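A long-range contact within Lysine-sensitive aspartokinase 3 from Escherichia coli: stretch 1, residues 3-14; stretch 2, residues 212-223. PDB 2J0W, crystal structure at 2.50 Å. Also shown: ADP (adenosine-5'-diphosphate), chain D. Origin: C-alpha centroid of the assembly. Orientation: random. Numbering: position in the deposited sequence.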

ATOM      1  N   GLU A   3      29.230 -24.606  19.133  1.00 93.89           N
ATOM      2  CA  GLU A   3      29.485 -23.974  20.462  1.00 93.70           C
ATOM      3  C   GLU A   3      30.628 -22.966  20.386  1.00 92.41           C
ATOM      4  O   GLU A   3      31.737 -23.208  20.874  1.00 93.91           O
ATOM      5  N   ILE A   4      30.343 -21.825  19.771  1.00 88.61           N
ATOM      6  CA  ILE A   4      31.332 -20.772  19.621  1.00 82.49           C
ATOM      7  C   ILE A   4      30.593 -19.452  19.594  1.00 75.85           C
ATOM      8  O   ILE A   4      29.645 -19.279  18.835  1.00 77.52           O
ATOM      9  N   VAL A   5      31.006 -18.524  20.440  1.00 69.28           N
ATOM     10  CA  VAL A   5      30.367 -17.227  20.452  1.00 62.11           C
ATOM     11  C   VAL A   5      31.181 -16.319  19.554  1.00 59.67           C
ATOM     12  O   VAL A   5      32.414 -16.370  19.559  1.00 60.21           O
ATOM     13  N   VAL A   6      30.472 -15.516  18.767  1.00 56.57           N
ATOM     14  CA  VAL A   6      31.064 -14.550  17.847  1.00 52.98           C
ATOM     15  C   VAL A   6      30.820 -13.146  18.420  1.00 51.46           C
ATOM     16  O   VAL A   6      29.678 -12.786  18.725  1.00 49.13           O
ATOM     17  N   SER A   7      31.890 -12.368  18.582  1.00 53.71           N
ATOM     18  CA  SER A   7      31.798 -11.007  19.137  1.00 55.87           C
ATOM     19  C   SER A   7      32.091  -9.906  18.108  1.00 56.70           C
ATOM     20  O   SER A   7      33.020 -10.027  17.304  1.00 60.23           O
ATOM     21  N   LYS A   8      31.317  -8.825  18.143  1.00 52.57           N
ATOM     22  CA  LYS A   8      31.525  -7.736  17.196  1.00 52.53           C
ATOM     23  C   LYS A   8      31.762  -6.402  17.881  1.00 53.55           C
ATOM     24  O   LYS A   8      31.058  -6.033  18.822  1.00 54.42           O
ATOM     25  N   PHE A   9      32.762  -5.677  17.390  1.00 52.85           N
ATOM     26  CA  PHE A   9      33.121  -4.382  17.947  1.00 48.69           C
ATOM     27  C   PHE A   9      33.082  -3.302  16.884  1.00 43.43           C
ATOM     28  O   PHE A   9      33.664  -3.454  15.801  1.00 40.18           O
ATOM     29  N   GLY A  10      32.384  -2.219  17.210  1.00 43.43           N
ATOM     30  CA  GLY A  10      32.230  -1.106  16.294  1.00 45.78           C
ATOM     31  C   GLY A  10      33.303  -0.039  16.397  1.00 45.43           C
ATOM     32  O   GLY A  10      34.278  -0.182  17.140  1.00 42.12           O
ATOM     33  N   GLY A  11      33.099   1.045  15.652  1.00 45.70           N
ATOM     34  CA  GLY A  11      34.046   2.148  15.626  1.00 46.44           C
ATOM     35  C   GLY A  11      34.529   2.584  16.990  1.00 48.42           C
ATOM     36  O   GLY A  11      35.701   2.395  17.326  1.00 47.75           O
ATOM     37  N   THR A  12      33.626   3.162  17.777  1.00 49.77           N
ATOM     38  CA  THR A  12      33.972   3.627  19.115  1.00 49.26           C
ATOM     39  C   THR A  12      34.691   2.566  19.946  1.00 49.76           C
ATOM     40  O   THR A  12      35.609   2.885  20.701  1.00 52.69           O
ATOM     41  N   SER A  13      34.289   1.307  19.796  1.00 48.16           N
ATOM     42  CA  SER A  13      34.891   0.219  20.567  1.00 50.38           C
ATOM     43  C   SER A  13      36.330  -0.134  20.194  1.00 53.13           C
ATOM     44  O   SER A  13      36.951  -0.977  20.838  1.00 54.10           O
ATOM     45  N   VAL A  14      36.861   0.483  19.148  1.00 51.36           N
ATOM     46  CA  VAL A  14      38.236   0.200  18.757  1.00 53.68           C
ATOM     47  C   VAL A  14      38.817   1.470  18.170  1.00 56.43           C
ATOM     48  O   VAL A  14      39.735   1.433  17.334  1.00 56.24           O
ATOM     49  N   LEU A 212      29.110 -20.794  10.810  1.00 57.56           N
ATOM     50  CA  LEU A 212      29.908 -21.625  11.699  1.00 53.94           C
ATOM     51  C   LEU A 212      29.104 -22.323  12.797  1.00 54.65           C
ATOM     52  O   LEU A 212      29.671 -22.950  13.685  1.00 49.02           O
ATOM     53  N   HIS A 213      27.783 -22.212  12.738  1.00 57.50           N
ATOM     54  CA  HIS A 213      26.917 -22.835  13.748  1.00 62.66           C
ATOM     55  C   HIS A 213      27.332 -22.389  15.143  1.00 63.17           C
ATOM     56  O   HIS A 213      27.711 -23.198  15.984  1.00 65.17           O
ATOM     57  N   ALA A 214      27.252 -21.090  15.387  1.00 62.51           N
ATOM     58  CA  ALA A 214      27.620 -20.525  16.679  1.00 60.17           C
ATOM     59  C   ALA A 214      26.438 -20.557  17.635  1.00 59.39           C
ATOM     60  O   ALA A 214      25.275 -20.558  17.218  1.00 56.14           O
ATOM     61  N   SER A 215      26.750 -20.574  18.923  1.00 60.14           N
ATOM     62  CA  SER A 215      25.738 -20.586  19.956  1.00 59.12           C
ATOM     63  C   SER A 215      25.253 -19.170  20.172  1.00 57.06           C
ATOM     64  O   SER A 215      24.185 -18.953  20.748  1.00 57.90           O
ATOM     65  N   ARG A 216      26.033 -18.189  19.732  1.00 56.51           N
ATOM     66  CA  ARG A 216      25.635 -16.796  19.932  1.00 55.17           C
ATOM     67  C   ARG A 216      26.518 -15.732  19.280  1.00 56.72           C
ATOM     68  O   ARG A 216      27.661 -15.979  18.896  1.00 57.66           O
ATOM     69  N   VAL A 217      25.964 -14.528  19.195  1.00 55.21           N
ATOM     70  CA  VAL A 217      26.633 -13.376  18.625  1.00 50.31           C
ATOM     71  C   VAL A 217      26.556 -12.240  19.619  1.00 49.31           C
ATOM     72  O   VAL A 217      25.483 -11.972  20.174  1.00 47.63           O
ATOM     73  N   ASP A 218      27.675 -11.573  19.862  1.00 50.77           N
ATOM     74  CA  ASP A 218      27.661 -10.439  20.778  1.00 54.21           C
ATOM     75  C   ASP A 218      28.000  -9.115  20.067  1.00 55.95           C
ATOM     76  O   ASP A 218      29.090  -8.945  19.515  1.00 57.03           O
ATOM     77  N   ILE A 219      27.057  -8.181  20.074  1.00 52.78           N
ATOM     78  CA  ILE A 219      27.270  -6.886  19.447  1.00 51.37           C
ATOM     79  C   ILE A 219      27.702  -5.874  20.510  1.00 53.74           C
ATOM     80  O   ILE A 219      26.907  -5.479  21.368  1.00 55.84           O
ATOM     81  N   TRP A 220      28.958  -5.451  20.458  1.00 52.36           N
ATOM     82  CA  TRP A 220      29.457  -4.482  21.422  1.00 54.19           C
ATOM     83  C   TRP A 220      29.483  -3.082  20.817  1.00 52.55           C
ATOM     84  O   TRP A 220      30.262  -2.802  19.920  1.00 52.14           O
ATOM     85  N   THR A 221      28.621  -2.203  21.313  1.00 51.62           N
ATOM     86  CA  THR A 221      28.547  -0.851  20.782  1.00 50.83           C
ATOM     87  C   THR A 221      28.866   0.223  21.817  1.00 48.56           C
ATOM     88  O   THR A 221      29.590  -0.043  22.770  1.00 47.36           O
ATOM     89  N   ASP A 222      28.332   1.430  21.621  1.00 47.15           N
ATOM     90  CA  ASP A 222      28.571   2.553  22.525  1.00 49.25           C
ATOM     91  C   ASP A 222      27.315   2.899  23.338  1.00 54.98           C
ATOM     92  O   ASP A 222      27.156   4.018  23.837  1.00 53.01           O
ATOM     93  N   VAL A 223      26.423   1.920  23.458  1.00 59.08           N
ATOM     94  CA  VAL A 223      25.172   2.069  24.195  1.00 58.18           C
ATOM     95  C   VAL A 223      24.815   0.698  24.750  1.00 60.68           C
ATOM     96  O   VAL A 223      24.773  -0.276  24.012  1.00 64.41           O
TER

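Two parallel strands, 5-9 and 216-221, lie side by side in Lysine-sensitive aspartokinase 3, more than 200 residues apart in sequence, and bury 845 Å² between the stretches. Backbone hydrogen bonds set the register: Val6 N to Arg216 O (2.9 Å), Asp218 N to Val6 O (2.6 Å), Lys8 N to Asp218 O (2.6 Å) and Trp220 N to Lys8 O (2.7 Å), with a weak bond from Gly10 N to Trp220 O (3.5 Å). Paired residues therefore send their side chains to the same face of the sheet.

Apolar packing on the face of Val6 and Lys8 joins Val6 (t) to Val217 (t), CB to CG2 4.4 Å, and to Ala214, CG2 to CB 4.0 Å; Lys8 CB meets CD1 of Ile219 (m, m) at 3.8 Å. On the other face, Phe9 (m) and Trp220 (m) form an aromatic pair. The phenyl and five-membered ring planes are 14° apart, but their centroids are 4.9 Å apart and slid, so the rings barely overlap; Phe9 CE1 lies 3.5 Å from Trp220 CD1.

Polar side chains share that face. Val5 (t) places CG2 at the edge of the Arg216 guanidinium, 3.3 Å from NH2, and CG1 3.4 Å from Asp218 OD2. Ser7 (m) sets OG 3.9 Å from Asp218 CB. Beyond the strand starts, Ser215 points toward the other stretch, and its OG donates to OE1 of the poorly ordered Glu3 (2.7 Å).

ADP lies beyond the opposite strand ends. Thr221 (t) donates from OG1 to ADP O1B (3.0 Å), and Gly11 N donates to ADP O2B (3.2 Å). Lys8 (t, m, t, t), bent at chi2, brings NZ to 3.0 Å from ADP O3B. Thr12 (p), Ser13 (m) and Asp222 (p) point toward the other stretch. Asp222 accepts a very short hydrogen bond at OD1 from ADP O3' (2.5 Å), while its CB touches Thr12 OG1 (3.4 Å). At Gly10, a CB would clash with ADP O2B.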

ATOM      1  CB  GLU A   3      29.799 -25.049  21.511  1.00 94.13           C
ATOM      2  CG  GLU A   3      30.257 -24.502  22.860  1.00100.13           C
ATOM      3  CD  GLU A   3      29.477 -23.269  23.297  1.00106.47           C
ATOM      4  OE1 GLU A   3      29.753 -22.164  22.777  1.00106.37           O
ATOM      5  OE2 GLU A   3      28.582 -23.409  24.157  1.00107.25           O
ATOM      6  CB  ILE A   4      32.124 -20.926  18.296  1.00 83.42           C
ATOM      7  CG1 ILE A   4      32.874 -22.266  18.279  1.00 83.77           C
ATOM      8  CG2 ILE A   4      33.087 -19.765  18.135  1.00 83.73           C
ATOM      9  CD1 ILE A   4      33.465 -22.636  16.924  1.00 79.76           C
ATOM     10  CB  VAL A   5      30.303 -16.636  21.870  1.00 57.89           C
ATOM     11  CG1 VAL A   5      30.004 -15.141  21.813  1.00 54.45           C
ATOM     12  CG2 VAL A   5      29.223 -17.344  22.661  1.00 58.78           C
ATOM     13  CB  VAL A   6      30.408 -14.675  16.454  1.00 59.69           C
ATOM     14  CG1 VAL A   6      30.944 -13.609  15.522  1.00 66.19           C
ATOM     15  CG2 VAL A   6      30.675 -16.062  15.884  1.00 55.53           C
ATOM     16  CB  SER A   7      32.769 -10.850  20.317  1.00 51.72           C
ATOM     17  OG  SER A   7      32.360 -11.625  21.432  1.00 65.24           O
ATOM     18  CB  LYS A   8      30.334  -7.632  16.240  1.00 49.85           C
ATOM     19  CG  LYS A   8      30.472  -6.570  15.149  1.00 43.57           C
ATOM     20  CD  LYS A   8      30.014  -5.192  15.613  1.00 39.02           C
ATOM     21  CE  LYS A   8      29.910  -4.240  14.423  1.00 41.31           C
ATOM     22  NZ  LYS A   8      29.228  -2.942  14.732  1.00 37.81           N
ATOM     23  CB  PHE A   9      34.507  -4.471  18.565  1.00 51.19           C
ATOM     24  CG  PHE A   9      34.600  -5.468  19.682  1.00 53.00           C
ATOM     25  CD1 PHE A   9      34.268  -5.105  20.986  1.00 52.36           C
ATOM     26  CD2 PHE A   9      35.022  -6.774  19.431  1.00 53.06           C
ATOM     27  CE1 PHE A   9      34.358  -6.022  22.027  1.00 50.62           C
ATOM     28  CE2 PHE A   9      35.115  -7.701  20.460  1.00 51.70           C
ATOM     29  CZ  PHE A   9      34.783  -7.322  21.765  1.00 53.77           C
ATOM     30  CB  THR A  12      32.728   4.056  19.888  1.00 44.43           C
ATOM     31  OG1 THR A  12      31.811   2.959  19.953  1.00 58.25           O
ATOM     32  CG2 THR A  12      32.067   5.240  19.213  1.00 28.00           C
ATOM     33  CB  SER A  13      34.024  -1.038  20.463  1.00 43.88           C
ATOM     34  OG  SER A  13      32.723  -0.767  20.947  1.00 46.27           O
ATOM     35  CB  VAL A  14      38.316  -0.927  17.705  1.00 53.30           C
ATOM     36  CG1 VAL A  14      37.667  -2.189  18.253  1.00 43.25           C
ATOM     37  CG2 VAL A  14      37.637  -0.482  16.403  1.00 57.48           C
ATOM     38  CB  LEU A 212      31.017 -20.790  12.332  1.00 48.68           C
ATOM     39  CG  LEU A 212      32.141 -20.242  11.437  1.00 55.56           C
ATOM     40  CD1 LEU A 212      33.069 -19.351  12.277  1.00 51.07           C
ATOM     41  CD2 LEU A 212      32.927 -21.383  10.810  1.00 48.59           C
ATOM     42  CB  HIS A 213      27.021 -24.353  13.665  1.00 66.85           C
ATOM     43  CG  HIS A 213      27.055 -24.875  12.253  1.00 72.17           C
ATOM     44  ND1 HIS A 213      26.037 -24.667  11.352  1.00 71.54           N
ATOM     45  CD2 HIS A 213      28.009 -25.572  11.592  1.00 72.60           C
ATOM     46  CE1 HIS A 213      26.358 -25.213  10.185  1.00 77.91           C
ATOM     47  NE2 HIS A 213      27.547 -25.767  10.307  1.00 75.11           N
ATOM     48  CB  ALA A 214      28.081 -19.086  16.501  1.00 60.82           C
ATOM     49  CB  SER A 215      26.307 -21.115  21.273  1.00 64.72           C
ATOM     50  OG  SER A 215      27.653 -21.526  21.140  1.00 79.70           O
ATOM     51  CB  ARG A 216      25.566 -16.491  21.425  1.00 50.70           C
ATOM     52  CG  ARG A 216      25.161 -15.060  21.762  1.00 61.72           C
ATOM     53  CD  ARG A 216      25.292 -14.794  23.247  1.00 66.02           C
ATOM     54  NE  ARG A 216      26.517 -15.394  23.757  1.00 75.13           N
ATOM     55  CZ  ARG A 216      27.005 -15.180  24.970  1.00 77.57           C
ATOM     56  NH1 ARG A 216      26.369 -14.371  25.807  1.00 81.36           N
ATOM     57  NH2 ARG A 216      28.132 -15.778  25.337  1.00 69.53           N
ATOM     58  CB  VAL A 217      25.910 -12.934  17.359  1.00 54.40           C
ATOM     59  CG1 VAL A 217      26.437 -11.582  16.905  1.00 50.53           C
ATOM     60  CG2 VAL A 217      26.062 -13.981  16.286  1.00 50.49           C
ATOM     61  CB  ASP A 218      28.636 -10.653  21.946  1.00 56.62           C
ATOM     62  CG  ASP A 218      28.099 -11.615  22.996  1.00 63.52           C
ATOM     63  OD1 ASP A 218      26.884 -11.564  23.289  1.00 63.33           O
ATOM     64  OD2 ASP A 218      28.900 -12.415  23.535  1.00 70.75           O
ATOM     65  CB  ILE A 219      25.968  -6.367  18.758  1.00 48.03           C
ATOM     66  CG1 ILE A 219      25.475  -7.389  17.735  1.00 50.63           C
ATOM     67  CG2 ILE A 219      26.222  -5.027  18.066  1.00 40.36           C
ATOM     68  CD1 ILE A 219      26.524  -7.827  16.733  1.00 54.84           C
ATOM     69  CB  TRP A 220      30.850  -4.901  21.906  1.00 57.96           C
ATOM     70  CG  TRP A 220      30.808  -6.163  22.747  1.00 58.75           C
ATOM     71  CD1 TRP A 220      31.162  -7.431  22.365  1.00 56.30           C
ATOM     72  CD2 TRP A 220      30.300  -6.277  24.081  1.00 57.60           C
ATOM     73  NE1 TRP A 220      30.896  -8.326  23.377  1.00 58.12           N
ATOM     74  CE2 TRP A 220      30.367  -7.642  24.442  1.00 62.01           C
ATOM     75  CE3 TRP A 220      29.787  -5.355  25.008  1.00 58.88           C
ATOM     76  CZ2 TRP A 220      29.943  -8.107  25.689  1.00 63.16           C
ATOM     77  CZ3 TRP A 220      29.366  -5.818  26.247  1.00 55.75           C
ATOM     78  CH2 TRP A 220      29.448  -7.181  26.576  1.00 58.60           C
ATOM     79  CB  THR A 221      27.156  -0.591  20.157  1.00 52.59           C
ATOM     80  OG1 THR A 221      27.066   0.771  19.725  1.00 63.24           O
ATOM     81  CG2 THR A 221      26.072  -0.876  21.152  1.00 43.86           C
ATOM     82  CB  ASP A 222      29.028   3.774  21.720  1.00 46.39           C
ATOM     83  CG  ASP A 222      27.919   4.370  20.867  1.00 48.45           C
ATOM     84  OD1 ASP A 222      26.829   3.774  20.801  1.00 43.77           O
ATOM     85  OD2 ASP A 222      28.133   5.441  20.262  1.00 57.32           O
ATOM     86  CB  VAL A 223      24.048   2.560  23.274  1.00 54.69           C
ATOM     87  CG1 VAL A 223      22.744   1.876  23.635  1.00 63.57           C
ATOM     88  CG2 VAL A 223      23.914   4.060  23.397  1.00 40.19           C
TER
HETATM   89  PB  ADP D 820      28.584   0.613  16.127  1.00 54.19           P
HETATM   90  O1B ADP D 820      28.805  -0.027  17.443  1.00 58.10           O
HETATM   91  O2B ADP D 820      29.872   1.080  15.494  1.00 57.23           O
HETATM   92  O3B ADP D 820      27.805  -0.330  15.151  1.00 61.57           O
HETATM   93  PA  ADP D 820      26.600   2.677  15.611  1.00 48.62           P
HETATM   94  O1A ADP D 820      26.784   4.145  15.714  1.00 40.42           O
HETATM   95  O2A ADP D 820      26.554   2.113  14.227  1.00 47.24           O
HETATM   96  O3A ADP D 820      27.724   1.924  16.418  1.00 40.30           O
HETATM   97  O5' ADP D 820      25.222   2.464  16.422  1.00 49.04           O
HETATM   98  C5' ADP D 820      24.966   2.621  17.853  1.00 39.04           C
HETATM   99  C4' ADP D 820      23.979   3.766  17.998  1.00 39.60           C
HETATM  100  O4' ADP D 820      22.691   3.636  17.329  1.00 46.89           O
HETATM  101  C3' ADP D 820      23.577   4.204  19.382  1.00 48.89           C
HETATM  102  O3' ADP D 820      24.781   4.810  19.906  1.00 52.51           O
HETATM  103  C2' ADP D 820      22.440   5.149  19.062  1.00 46.84           C
HETATM  104  O2' ADP D 820      22.918   6.436  18.707  1.00 53.91           O
HETATM  105  C1' ADP D 820      21.745   4.517  17.910  1.00 50.60           C
HETATM  106  N9  ADP D 820      20.363   3.906  18.208  1.00 54.44           N
HETATM  107  C8  ADP D 820      19.299   4.193  17.429  1.00 55.18           C
HETATM  108  N7  ADP D 820      18.170   3.615  17.783  1.00 55.99           N
HETATM  109  C5  ADP D 820      18.520   2.895  18.859  1.00 52.39           C
HETATM  110  C6  ADP D 820      17.718   2.043  19.707  1.00 55.22           C
HETATM  111  N6  ADP D 820      16.463   1.814  19.531  1.00 55.44           N
HETATM  112  N1  ADP D 820      18.425   1.442  20.766  1.00 59.68           N
HETATM  113  C2  ADP D 820      19.795   1.659  20.994  1.00 57.86           C
HETATM  114  N3  ADP D 820      20.546   2.467  20.193  1.00 52.07           N
HETATM  115  C4  ADP D 820      19.885   3.052  19.165  1.00 49.01           C